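Alpha-glucosidase (Pseudoalteromonas sp. K8, PDB 5HQA) hydrolyses alpha-glucosides as a chloride-activated glycoside hydrolase of family 97, with a calcium ion in its glycan-binding pocket. Local coordinates at residues W143-R148 / L167-F172; E154-T159 / G456-E461; P171-N176 / A479-L484; M488-G493 / L517-V522. All blocks are in the same frame, centred on the assembly; numbering follows the deposited sequence.

Contact 1: W143-R148 / L167-F172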
# COMPACT_ATOMS: atom_id res chain seq x y z
N TRP A 143 -10.33 -12.31 5.93
CA TRP A 143 -9.11 -12.57 5.18
C TRP A 143 -8.03 -11.65 5.75
O TRP A 143 -8.11 -10.44 5.56
CB TRP A 143 -9.32 -12.30 3.69
CG TRP A 143 -10.51 -13.02 3.10
CD1 TRP A 143 -10.53 -14.28 2.60
CD2 TRP A 143 -11.84 -12.50 2.94
NE1 TRP A 143 -11.79 -14.58 2.14
CE2 TRP A 143 -12.61 -13.50 2.33
CE3 TRP A 143 -12.45 -11.27 3.24
CZ2 TRP A 143 -13.96 -13.32 2.02
CZ3 TRP A 143 -13.78 -11.10 2.92
CH2 TRP A 143 -14.52 -12.12 2.32
N TRP A 144 -7.03 -12.21 6.43
CA TRP A 144 -6.23 -11.37 7.31
C TRP A 144 -4.79 -11.88 7.43
O TRP A 144 -4.50 -13.04 7.16
CB TRP A 144 -6.87 -11.30 8.71
CG TRP A 144 -7.10 -12.65 9.33
CD1 TRP A 144 -8.19 -13.46 9.16
CD2 TRP A 144 -6.21 -13.36 10.21
NE1 TRP A 144 -8.04 -14.62 9.89
CE2 TRP A 144 -6.84 -14.58 10.55
CE3 TRP A 144 -4.95 -13.07 10.76
CZ2 TRP A 144 -6.25 -15.51 11.41
CZ3 TRP A 144 -4.37 -14.00 11.61
CH2 TRP A 144 -5.02 -15.21 11.93
N ILE A 145 -3.90 -10.98 7.87
CA ILE A 145 -2.54 -11.36 8.25
C ILE A 145 -2.33 -11.06 9.73
O ILE A 145 -2.90 -10.10 10.27
CB ILE A 145 -1.47 -10.66 7.39
CG1 ILE A 145 -1.63 -9.13 7.43
CG2 ILE A 145 -1.46 -11.23 5.96
CD1 ILE A 145 -0.31 -8.37 7.18
N PRO A 146 -1.51 -11.85 10.41
CA PRO A 146 -1.29 -11.61 11.84
C PRO A 146 -0.45 -10.37 12.07
O PRO A 146 0.41 -10.01 11.26
CB PRO A 146 -0.53 -12.87 12.29
CG PRO A 146 0.26 -13.24 11.03
CD PRO A 146 -0.70 -12.98 9.90
N ALA A 147 -0.70 -9.71 13.19
CA ALA A 147 0.08 -8.56 13.60
C ALA A 147 1.09 -8.97 14.68
O ALA A 147 0.92 -9.98 15.36
CB ALA A 147 -0.82 -7.45 14.14
N ARG A 148 2.12 -8.14 14.83
CA ARG A 148 3.18 -8.29 15.82
C ARG A 148 4.02 -9.54 15.59
O ARG A 148 4.67 -10.04 16.52
CB ARG A 148 2.61 -8.30 17.25
CG ARG A 148 1.77 -7.05 17.59
CD ARG A 148 2.62 -5.85 18.07
NE ARG A 148 1.85 -4.62 17.92
CZ ARG A 148 0.87 -4.25 18.74
NH1 ARG A 148 0.56 -5.00 19.79
NH2 ARG A 148 0.19 -3.13 18.51
N LEU A 167 -5.30 -11.34 16.33
CA LEU A 167 -4.47 -10.14 16.44
C LEU A 167 -3.98 -9.85 15.03
O LEU A 167 -3.16 -10.60 14.50
CB LEU A 167 -3.31 -10.36 17.41
CG LEU A 167 -2.47 -9.13 17.76
CD1 LEU A 167 -3.32 -8.18 18.63
CD2 LEU A 167 -1.16 -9.55 18.47
N VAL A 168 -4.48 -8.77 14.42
CA VAL A 168 -4.38 -8.62 12.97
C VAL A 168 -3.93 -7.21 12.61
O VAL A 168 -4.19 -6.24 13.33
CB VAL A 168 -5.73 -8.95 12.29
CG1 VAL A 168 -6.17 -10.37 12.63
CG2 VAL A 168 -6.81 -7.94 12.69
N HIS A 169 -3.24 -7.12 11.48
CA HIS A 169 -2.90 -5.84 10.87
C HIS A 169 -4.08 -5.32 10.05
O HIS A 169 -4.99 -6.07 9.68
CB HIS A 169 -1.66 -5.97 9.98
CG HIS A 169 -0.37 -5.88 10.73
ND1 HIS A 169 -0.10 -4.86 11.63
CD2 HIS A 169 0.72 -6.68 10.73
CE1 HIS A 169 1.10 -5.04 12.14
NE2 HIS A 169 1.62 -6.14 11.61
N THR A 170 -4.05 -4.02 9.77
CA THR A 170 -5.05 -3.43 8.88
C THR A 170 -4.37 -3.04 7.57
O THR A 170 -3.16 -2.82 7.54
CB THR A 170 -5.72 -2.19 9.53
OG1 THR A 170 -4.84 -1.06 9.46
CG2 THR A 170 -6.09 -2.48 11.00
N PRO A 171 -5.14 -2.93 6.46
CA PRO A 171 -6.60 -3.08 6.29
C PRO A 171 -7.07 -4.48 6.64
O PRO A 171 -6.50 -5.48 6.17
CB PRO A 171 -6.81 -2.79 4.80
CG PRO A 171 -5.62 -1.97 4.41
CD PRO A 171 -4.49 -2.55 5.20
N PHE A 172 -8.07 -4.55 7.49
CA PHE A 172 -8.61 -5.82 7.99
C PHE A 172 -9.99 -5.98 7.35
O PHE A 172 -10.92 -5.24 7.70
CB PHE A 172 -8.70 -5.80 9.51
CG PHE A 172 -9.37 -7.01 10.10
CD1 PHE A 172 -8.93 -8.29 9.77
CD2 PHE A 172 -10.41 -6.87 11.00
CE1 PHE A 172 -9.54 -9.41 10.33
CE2 PHE A 172 -11.03 -7.98 11.57
CZ PHE A 172 -10.59 -9.26 11.23
O HOH W 1 -7.33 -7.99 5.94
O HOH W 2 -5.10 -8.29 8.01
O HOH W 3 4.13 -6.52 13.17

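Contact 2: E154-T159 / G456-E461. With CA (calcium ion), chain C; AC1 (4,6-dideoxy-4-{[(1S,4R,5S,6S)-4,5,6-trihydroxy-3-(hydroxymethyl)cyclohex-2-en-1-yl]amino}-alpha-D-glucopyranose), chain B.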
# COMPACT_ATOMS: atom_id res chain seq x y z
N GLU A 154 4.70 -8.94 5.96
CA GLU A 154 5.00 -9.87 4.86
C GLU A 154 4.54 -11.28 5.22
O GLU A 154 5.32 -12.18 5.54
CB GLU A 154 6.48 -9.81 4.51
CG GLU A 154 6.87 -8.50 3.80
CD GLU A 154 8.37 -8.37 3.54
OE1 GLU A 154 8.76 -7.52 2.70
OE2 GLU A 154 9.16 -9.10 4.18
N TYR A 155 3.21 -11.47 5.16
CA TYR A 155 2.57 -12.75 5.39
C TYR A 155 1.56 -13.02 4.28
O TYR A 155 1.00 -12.08 3.71
CB TYR A 155 1.82 -12.77 6.73
CG TYR A 155 2.73 -12.82 7.92
CD1 TYR A 155 3.17 -14.05 8.41
CD2 TYR A 155 3.17 -11.66 8.55
CE1 TYR A 155 4.03 -14.12 9.51
CE2 TYR A 155 4.03 -11.72 9.64
CZ TYR A 155 4.45 -12.95 10.12
OH TYR A 155 5.29 -13.04 11.21
N VAL A 156 1.31 -14.29 3.99
CA VAL A 156 0.17 -14.60 3.13
C VAL A 156 -1.10 -14.51 3.96
O VAL A 156 -1.09 -14.67 5.19
CB VAL A 156 0.32 -15.99 2.47
CG1 VAL A 156 1.60 -16.05 1.63
CG2 VAL A 156 0.29 -17.10 3.51
N TYR A 157 -2.22 -14.22 3.29
CA TYR A 157 -3.48 -13.99 3.98
C TYR A 157 -4.14 -15.30 4.39
O TYR A 157 -4.11 -16.29 3.65
CB TYR A 157 -4.42 -13.15 3.09
CG TYR A 157 -4.02 -11.70 3.18
CD1 TYR A 157 -2.94 -11.22 2.44
CD2 TYR A 157 -4.65 -10.84 4.07
CE1 TYR A 157 -2.52 -9.91 2.56
CE2 TYR A 157 -4.24 -9.52 4.20
CZ TYR A 157 -3.17 -9.06 3.44
OH TYR A 157 -2.76 -7.76 3.57
N ASN A 158 -4.71 -15.30 5.60
CA ASN A 158 -5.50 -16.41 6.11
C ASN A 158 -6.96 -16.20 5.77
O ASN A 158 -7.46 -15.08 5.83
CB ASN A 158 -5.35 -16.52 7.63
CG ASN A 158 -3.91 -16.63 8.06
OD1 ASN A 158 -3.45 -15.86 8.91
ND2 ASN A 158 -3.20 -17.58 7.50
N THR A 159 -7.66 -17.30 5.45
CA THR A 159 -9.11 -17.29 5.24
C THR A 159 -9.73 -18.07 6.39
O THR A 159 -9.57 -19.29 6.46
CB THR A 159 -9.47 -17.93 3.90
OG1 THR A 159 -8.77 -17.28 2.83
CG2 THR A 159 -10.99 -17.86 3.66
N GLY A 456 5.38 -3.39 2.12
CA GLY A 456 4.43 -3.60 3.21
C GLY A 456 3.44 -4.73 2.99
O GLY A 456 2.27 -4.63 3.41
N ALA A 457 3.88 -5.80 2.35
CA ALA A 457 3.14 -7.01 1.99
C ALA A 457 4.13 -7.89 1.24
O ALA A 457 5.19 -7.43 0.82
CB ALA A 457 1.92 -6.70 1.10
N ARG A 458 3.78 -9.16 1.09
CA ARG A 458 4.60 -10.05 0.27
C ARG A 458 4.45 -9.69 -1.20
O ARG A 458 3.35 -9.78 -1.76
CB ARG A 458 4.21 -11.50 0.51
CG ARG A 458 4.74 -12.05 1.83
CD ARG A 458 4.24 -13.48 2.09
NE ARG A 458 4.60 -14.41 1.02
CZ ARG A 458 5.21 -15.58 1.22
NH1 ARG A 458 5.55 -15.98 2.44
NH2 ARG A 458 5.48 -16.37 0.17
N GLY A 459 5.55 -9.28 -1.84
CA GLY A 459 5.59 -9.04 -3.26
C GLY A 459 6.32 -10.13 -4.02
O GLY A 459 6.49 -11.26 -3.54
N GLN A 460 6.78 -9.77 -5.23
CA GLN A 460 7.41 -10.73 -6.13
C GLN A 460 8.63 -11.40 -5.52
O GLN A 460 8.94 -12.55 -5.86
CB GLN A 460 7.81 -10.01 -7.42
CG GLN A 460 8.19 -10.93 -8.57
CD GLN A 460 6.97 -11.45 -9.30
OE1 GLN A 460 6.48 -12.55 -9.03
NE2 GLN A 460 6.46 -10.65 -10.24
N GLU A 461 9.36 -10.70 -4.64
CA GLU A 461 10.60 -11.27 -4.11
C GLU A 461 10.36 -12.60 -3.41
O GLU A 461 11.22 -13.48 -3.45
CB GLU A 461 11.26 -10.28 -3.15
CG GLU A 461 10.36 -9.88 -1.97
CD GLU A 461 11.09 -9.04 -0.94
OE1 GLU A 461 12.33 -8.92 -1.05
OE2 GLU A 461 10.44 -8.51 -0.01
CA CA C . 10.80 -6.86 1.56
C1 AC1 B . 14.10 -10.67 4.43
O2 AC1 B . 11.92 -10.20 5.30
C2 AC1 B . 13.00 -9.62 4.55
C4A AC1 B . 15.44 -5.68 -1.46
C3 AC1 B . 12.54 -9.13 3.20
O3 AC1 B . 11.46 -8.20 3.35
C4 AC1 B . 13.70 -8.53 2.46
N4A AC1 B . 13.29 -7.76 1.24
C5 AC1 B . 14.51 -9.77 2.11
O5 AC1 B . 15.10 -10.29 3.37
C6 AC1 B . 15.61 -9.56 1.12
C1B AC1 B . 13.90 -6.39 1.12
C2B AC1 B . 13.29 -5.61 -0.23
O2B AC1 B . 11.87 -5.72 -0.18
C3B AC1 B . 13.87 -6.11 -1.41
O3B AC1 B . 13.24 -5.59 -2.61
O4 AC1 B . 16.08 -6.29 -2.57
C5B AC1 B . 16.16 -6.03 -0.25
C7B AC1 B . 15.32 -6.37 1.10
C6B AC1 B . 17.60 -5.48 -0.11
O6B AC1 B . 17.51 -4.12 0.15
O HOH W 4 7.81 -4.53 2.94
O HOH W 5 5.66 -14.87 5.18
O HOH W 6 1.20 -9.92 2.04

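Contact 3: P171-N176 / A479-L484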
# COMPACT_ATOMS: atom_id res chain seq x y z
N PRO A 171 -5.14 -2.93 6.46
CA PRO A 171 -6.60 -3.08 6.29
C PRO A 171 -7.07 -4.48 6.64
O PRO A 171 -6.50 -5.48 6.17
CB PRO A 171 -6.81 -2.79 4.80
CG PRO A 171 -5.62 -1.97 4.41
CD PRO A 171 -4.49 -2.55 5.20
N PHE A 172 -8.07 -4.55 7.49
CA PHE A 172 -8.61 -5.82 7.99
C PHE A 172 -9.99 -5.98 7.35
O PHE A 172 -10.92 -5.24 7.70
CB PHE A 172 -8.70 -5.80 9.51
CG PHE A 172 -9.37 -7.01 10.10
CD1 PHE A 172 -8.93 -8.29 9.77
CD2 PHE A 172 -10.41 -6.87 11.00
CE1 PHE A 172 -9.54 -9.41 10.33
CE2 PHE A 172 -11.03 -7.98 11.57
CZ PHE A 172 -10.59 -9.26 11.23
N THR A 173 -10.11 -6.94 6.43
CA THR A 173 -11.28 -7.08 5.57
C THR A 173 -12.03 -8.36 5.88
O THR A 173 -11.43 -9.43 6.05
CB THR A 173 -10.84 -7.08 4.10
OG1 THR A 173 -10.21 -5.83 3.81
CG2 THR A 173 -12.04 -7.28 3.17
N PHE A 174 -13.36 -8.27 5.95
CA PHE A 174 -14.18 -9.44 6.21
C PHE A 174 -15.56 -9.21 5.60
O PHE A 174 -15.88 -8.11 5.13
CB PHE A 174 -14.25 -9.72 7.72
CG PHE A 174 -14.80 -8.56 8.53
CD1 PHE A 174 -13.95 -7.56 9.00
CD2 PHE A 174 -16.16 -8.48 8.82
CE1 PHE A 174 -14.46 -6.50 9.74
CE2 PHE A 174 -16.66 -7.43 9.55
CZ PHE A 174 -15.82 -6.44 10.01
N LYS A 175 -16.37 -10.27 5.57
CA LYS A 175 -17.75 -10.14 5.14
C LYS A 175 -18.65 -10.80 6.17
O LYS A 175 -18.26 -11.77 6.82
CB LYS A 175 -18.00 -10.75 3.75
CG LYS A 175 -17.82 -12.25 3.70
CD LYS A 175 -18.27 -12.81 2.35
CE LYS A 175 -18.08 -14.32 2.31
NZ LYS A 175 -18.47 -14.91 0.99
N ASN A 176 -19.86 -10.27 6.32
CA ASN A 176 -20.80 -10.93 7.21
C ASN A 176 -21.68 -11.87 6.39
O ASN A 176 -21.53 -12.00 5.17
CB ASN A 176 -21.59 -9.91 8.05
CG ASN A 176 -22.58 -9.08 7.24
OD1 ASN A 176 -22.97 -9.43 6.13
ND2 ASN A 176 -23.02 -7.96 7.83
N ALA A 479 -5.64 -7.52 -3.42
CA ALA A 479 -6.50 -6.51 -4.04
C ALA A 479 -7.59 -6.01 -3.10
O ALA A 479 -8.07 -4.89 -3.27
CB ALA A 479 -7.14 -7.08 -5.31
N PHE A 480 -8.00 -6.82 -2.12
CA PHE A 480 -9.08 -6.43 -1.22
C PHE A 480 -8.59 -6.25 0.22
O PHE A 480 -9.41 -6.11 1.14
CB PHE A 480 -10.21 -7.46 -1.27
CG PHE A 480 -10.80 -7.65 -2.64
CD1 PHE A 480 -11.82 -6.81 -3.09
CD2 PHE A 480 -10.34 -8.65 -3.49
CE1 PHE A 480 -12.37 -6.97 -4.35
CE2 PHE A 480 -10.88 -8.83 -4.75
CZ PHE A 480 -11.90 -7.99 -5.19
N THR A 481 -7.29 -6.26 0.43
CA THR A 481 -6.74 -6.05 1.75
C THR A 481 -5.66 -4.98 1.66
O THR A 481 -5.95 -3.78 1.75
CB THR A 481 -6.20 -7.37 2.32
OG1 THR A 481 -5.24 -7.93 1.41
CG2 THR A 481 -7.34 -8.38 2.52
N ARG A 482 -4.41 -5.41 1.44
CA ARG A 482 -3.28 -4.49 1.34
C ARG A 482 -3.54 -3.35 0.36
O ARG A 482 -3.21 -2.19 0.64
CB ARG A 482 -2.03 -5.27 0.93
CG ARG A 482 -0.89 -4.40 0.40
CD ARG A 482 -0.28 -3.50 1.48
NE ARG A 482 0.81 -2.71 0.92
CZ ARG A 482 0.64 -1.62 0.17
NH1 ARG A 482 1.70 -0.99 -0.32
NH2 ARG A 482 -0.58 -1.16 -0.07
N MET A 483 -4.14 -3.64 -0.80
CA MET A 483 -4.30 -2.60 -1.81
C MET A 483 -5.35 -1.57 -1.43
O MET A 483 -5.39 -0.49 -2.04
CB MET A 483 -4.61 -3.20 -3.18
CG MET A 483 -3.51 -4.11 -3.74
SD MET A 483 -1.83 -3.42 -3.65
CE MET A 483 -1.96 -2.06 -4.81
N LEU A 484 -6.22 -1.86 -0.46
CA LEU A 484 -7.12 -0.83 0.05
C LEU A 484 -6.36 0.30 0.74
O LEU A 484 -6.89 1.42 0.85
CB LEU A 484 -8.14 -1.43 1.01
CG LEU A 484 -9.02 -2.57 0.48
CD1 LEU A 484 -10.06 -2.95 1.53
CD2 LEU A 484 -9.71 -2.19 -0.84

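Contact 4: M488-G493 / L517-V522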
# COMPACT_ATOMS: atom_id res chain seq x y z
N MET A 488 1.20 -0.16 -4.16
CA MET A 488 2.20 -1.12 -3.71
C MET A 488 3.23 -1.34 -4.80
O MET A 488 2.88 -1.53 -5.97
CB MET A 488 1.58 -2.46 -3.34
CG MET A 488 2.63 -3.50 -2.96
SD MET A 488 1.93 -5.12 -2.65
CE MET A 488 3.40 -6.07 -2.22
N ASP A 489 4.51 -1.31 -4.40
CA ASP A 489 5.64 -1.69 -5.26
C ASP A 489 5.78 -3.22 -5.21
O ASP A 489 6.55 -3.78 -4.43
CB ASP A 489 6.91 -0.99 -4.78
CG ASP A 489 8.12 -1.23 -5.70
OD1 ASP A 489 7.95 -1.19 -6.94
OD2 ASP A 489 9.24 -1.44 -5.16
N PHE A 490 4.99 -3.90 -6.05
CA PHE A 490 4.97 -5.37 -6.07
C PHE A 490 6.12 -5.96 -6.88
O PHE A 490 6.48 -7.13 -6.66
CB PHE A 490 3.62 -5.85 -6.65
CG PHE A 490 3.46 -7.35 -6.64
CD1 PHE A 490 2.92 -7.99 -5.53
CD2 PHE A 490 3.85 -8.12 -7.73
CE1 PHE A 490 2.78 -9.38 -5.50
CE2 PHE A 490 3.72 -9.51 -7.72
CZ PHE A 490 3.19 -10.14 -6.60
N THR A 491 6.72 -5.17 -7.78
CA THR A 491 7.68 -5.54 -8.82
C THR A 491 7.12 -6.67 -9.69
O THR A 491 7.61 -7.80 -9.64
CB THR A 491 9.07 -5.89 -8.24
OG1 THR A 491 9.07 -7.18 -7.63
CG2 THR A 491 9.52 -4.84 -7.22
N PRO A 492 6.11 -6.38 -10.52
CA PRO A 492 5.54 -7.41 -11.39
C PRO A 492 6.45 -7.70 -12.58
O PRO A 492 7.51 -7.11 -12.75
CB PRO A 492 4.22 -6.77 -11.84
CG PRO A 492 4.54 -5.32 -11.87
CD PRO A 492 5.43 -5.09 -10.68
N GLY A 493 6.01 -8.65 -13.41
CA GLY A 493 6.61 -8.81 -14.73
C GLY A 493 7.72 -9.84 -14.85
O GLY A 493 8.65 -9.64 -15.63
N LEU A 517 1.42 -10.12 -16.79
CA LEU A 517 1.07 -8.89 -17.51
C LEU A 517 -0.10 -8.18 -16.84
O LEU A 517 -0.11 -6.94 -16.72
CB LEU A 517 0.73 -9.21 -18.96
CG LEU A 517 1.84 -9.87 -19.77
CD1 LEU A 517 1.34 -10.19 -21.17
CD2 LEU A 517 3.06 -8.97 -19.83
N ALA A 518 -1.11 -8.94 -16.41
CA ALA A 518 -2.29 -8.36 -15.79
C ALA A 518 -1.94 -7.54 -14.55
O ALA A 518 -2.66 -6.58 -14.22
CB ALA A 518 -3.28 -9.46 -15.44
N LEU A 519 -0.85 -7.89 -13.85
CA LEU A 519 -0.50 -7.18 -12.62
C LEU A 519 -0.34 -5.68 -12.85
O LEU A 519 -0.55 -4.89 -11.92
CB LEU A 519 0.78 -7.74 -12.03
CG LEU A 519 0.75 -9.20 -11.59
CD1 LEU A 519 2.10 -9.60 -10.99
CD2 LEU A 519 -0.39 -9.44 -10.61
N TYR A 520 0.08 -5.27 -14.05
CA TYR A 520 0.33 -3.85 -14.29
C TYR A 520 -0.95 -3.03 -14.25
O TYR A 520 -0.88 -1.81 -14.10
CB TYR A 520 1.05 -3.66 -15.64
CG TYR A 520 2.49 -4.12 -15.54
CD1 TYR A 520 3.49 -3.23 -15.16
CD2 TYR A 520 2.84 -5.43 -15.78
CE1 TYR A 520 4.80 -3.64 -15.04
CE2 TYR A 520 4.15 -5.86 -15.66
CZ TYR A 520 5.13 -4.96 -15.29
OH TYR A 520 6.43 -5.38 -15.16
N VAL A 521 -2.11 -3.67 -14.41
CA VAL A 521 -3.37 -2.97 -14.27
C VAL A 521 -4.09 -3.33 -12.97
O VAL A 521 -4.83 -2.50 -12.44
CB VAL A 521 -4.28 -3.22 -15.49
CG1 VAL A 521 -5.48 -2.26 -15.48
CG2 VAL A 521 -3.48 -3.07 -16.78
N VAL A 522 -3.86 -4.53 -12.44
CA VAL A 522 -4.57 -4.93 -11.22
C VAL A 522 -3.98 -4.25 -9.99
O VAL A 522 -4.73 -3.80 -9.11
CB VAL A 522 -4.55 -6.46 -11.08
CG1 VAL A 522 -5.02 -6.87 -9.69
CG2 VAL A 522 -5.43 -7.09 -12.15

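Contact 1: W143-R148 / L167-F172
With chi1 of His169 at -83°, CG stands anti to the carbonyl carbon and the imidazole lies against Ala147, while chi1 of Trp144 (55°) sets its CG between backbone N and carbonyl carbon, beside Val168 and Phe172. The methyl of Ala147 sits squarely over the imidazole, CB 3.5 Å from the centroid of the His169 ring, a CH-pi contact almost on the ring normal. Water 3, in the plane of that ring, lies 3.0 Å from His169 NE2 and is weakly bonded by Arg148 N. An alanine in place of His169 would probably uncover the Ala147 methyl and deprive this water of its imidazole partner. Further along, Val168 CG1 packs on the indole at Trp144 CE3 (3.5 Å), and Trp144 CB meets the edge of the Phe172 ring at CE1. The backbones are tied by His169 N to Ile145 O (3.2 Å) and by Ala147 N to Leu167 O (2.9 Å), the latter donor standing above the carbonyl plane. Water 2 then joins Ile145 N to His169 O, and water 1 links the carbonyls of Trp143 and Pro171. Two bonds flanking Pro146 and Val168 make this a single antiparallel beta bridge within the N-terminal, galactose-mutarotase-like beta-sandwich domain.

Contact 2: E154-T159 / G456-E461
Glu154 and Arg458 bury the most surface here, and their side chains part company at once: the glutamate runs out to the calcium ion, the arginine along the backbone of Glu154 to Val156. Beyond CG the Glu154 chain is extended (chi2 176°), and its CG passes Ala457 O. Its carboxylate is divided between two tasks. OE1 binds calcium at 2.4 Å and also accepts from water 4, which is held by Gly456 N; OE2 takes a hydrogen bond from O2 of the acarbose unit AC1 at 3.2 Å and forms a salt bridge with Arg152. Glu461 comes to the same ion from the other segment, its OE2 at 2.3 Å, and Glu437 and Glu455 complete the protein ligands. O3, N4A and O2B of the inhibitor coordinate the metal as well. The contact thus brings a loop of the N-terminal domain up to the catalytic (beta/alpha)8 barrel, where the loop after strand 451-454 helps to form the calcium-dependent active site of family 97. Arg458 CG packs on Glu154 C, its CD on Tyr155 C, and Val156 CG1 covers one face of the guanidinium, 3.5 Å from Arg458 NE. Asn470 and Pro468 receive NE and NH2, while NH1 donates to water 5, in the guanidinium plane and bonded to Glu154 O. An alanine in place of Arg458 would probably leave water 5 without the NH1 donor it accepts from and open a gap beside Val156 CG1. The backbone amide of Arg458 is bridged to Tyr155 O through water 6, at 2.9 Å from Arg458 N.

Contact 3: P171-N176 / A479-L484
The CB-CG side of the Pro171 ring rests on the carbonyl oxygen of Thr481, with CG 3.2 Å and CB 3.3 Å from Thr481 O. This is where Pro171 and the inner strand 172-175 of the N-terminal beta-sandwich pack against the segment leading into the short helix 482-485 of the catalytic barrel domain. The peptide bond before Pro171 is cis. The Thr481 oxygen is already engaged, since Leu484 N donates to Thr481 O in the first turn of this weakly bonded helix. In the same turn, Pro171 CB touches Leu484 CB at 4.2 Å, an apolar join between strand and helix.

Two residues further on, Thr173 also faces the barrel domain. Its chi1 of -61° puts OG1 anti to the carbonyl carbon, where it donates to Phe480 O, and its CB stands 4.1 Å from Thr481 CG2. The Thr173 hydroxyl is hydrogen-bonded to Ser183 OG on the adjoining strand 181-187 as well, so this buried group ties the sheet and the loop together. The side chain of Leu484 crosses that of Thr173 at about a right angle, bringing CD1 to 3.7 Å from Thr173 OG1. The Thr173 OG1 to Phe480 O bond, 2.8 Å long, lies in the carbonyl plane with a C=O...O angle of 155°.

Contact 4: M488-G493 / L517-V522
The hydroxyl of Tyr520 lies between the loop and the next barrel strand: its OH is hydrogen-bonded to Met529 O on strand 527-529, and stands 3.2 Å from Pro492 O without a hydrogen bond to it. Gly493 CA lies at the edge of the same ring, 3.5 Å from Tyr520 OH, and a side chain at Gly493 would run into that hydroxyl. Pro492 rides over one face of the phenol, displaced toward the rim, with CG 3.7 Å from the centroid of the Tyr520 ring in a CH-pi contact 21° off the normal. The chi1 of -73° at Tyr520 sets CG anti to the carbonyl carbon, and the phenol extends from there to meet Pro492. One residue earlier in the helix, Leu519 touches two loop residues: its CB meets Pro492 CB at 3.6 Å, and its CD1 reaches Phe490 CE2 at 3.7 Å, the Phe490 and Leu519 side chains crossing obliquely. The loop 488-493 is thereby packed on helix 513-522 of the (beta/alpha)8 barrel, near the kink where the amides of Tyr520 and Val521 bond three residues back, to Leu517 O and Ala518 O, and not four. Across the two segments cohesion is entirely apolar and CH-pi, so the fit depends on shape, while the polar end of Tyr520 is satisfied by the neighbouring strand.

In the fold
Contacts 2 and 3 join the N-terminal domain to the barrel, and contact 1, within the N-terminal domain, touches both: contacts 1 and 3 share Pro171 and Phe172 and have centres 10 Å apart, and contact 1 meets contact 2 through Trp144 O and Asn158 N, probably hydrogen-bonded at 2.7 Å. Tyr157 OH reaches Thr481 OG1 at 3.3 Å, a probable hydrogen bond joining contacts 2 and 3. Only contact 2 supplies calcium ligands. Contact 4, within the barrel, has its centre 14 Å from that of contact 2 and is joined to it by a probable bond from Gln460 N to Phe490 O (3.0 Å); the Phe490 side chain is about 11 Å from the calcium ion and about 10 Å from AC1.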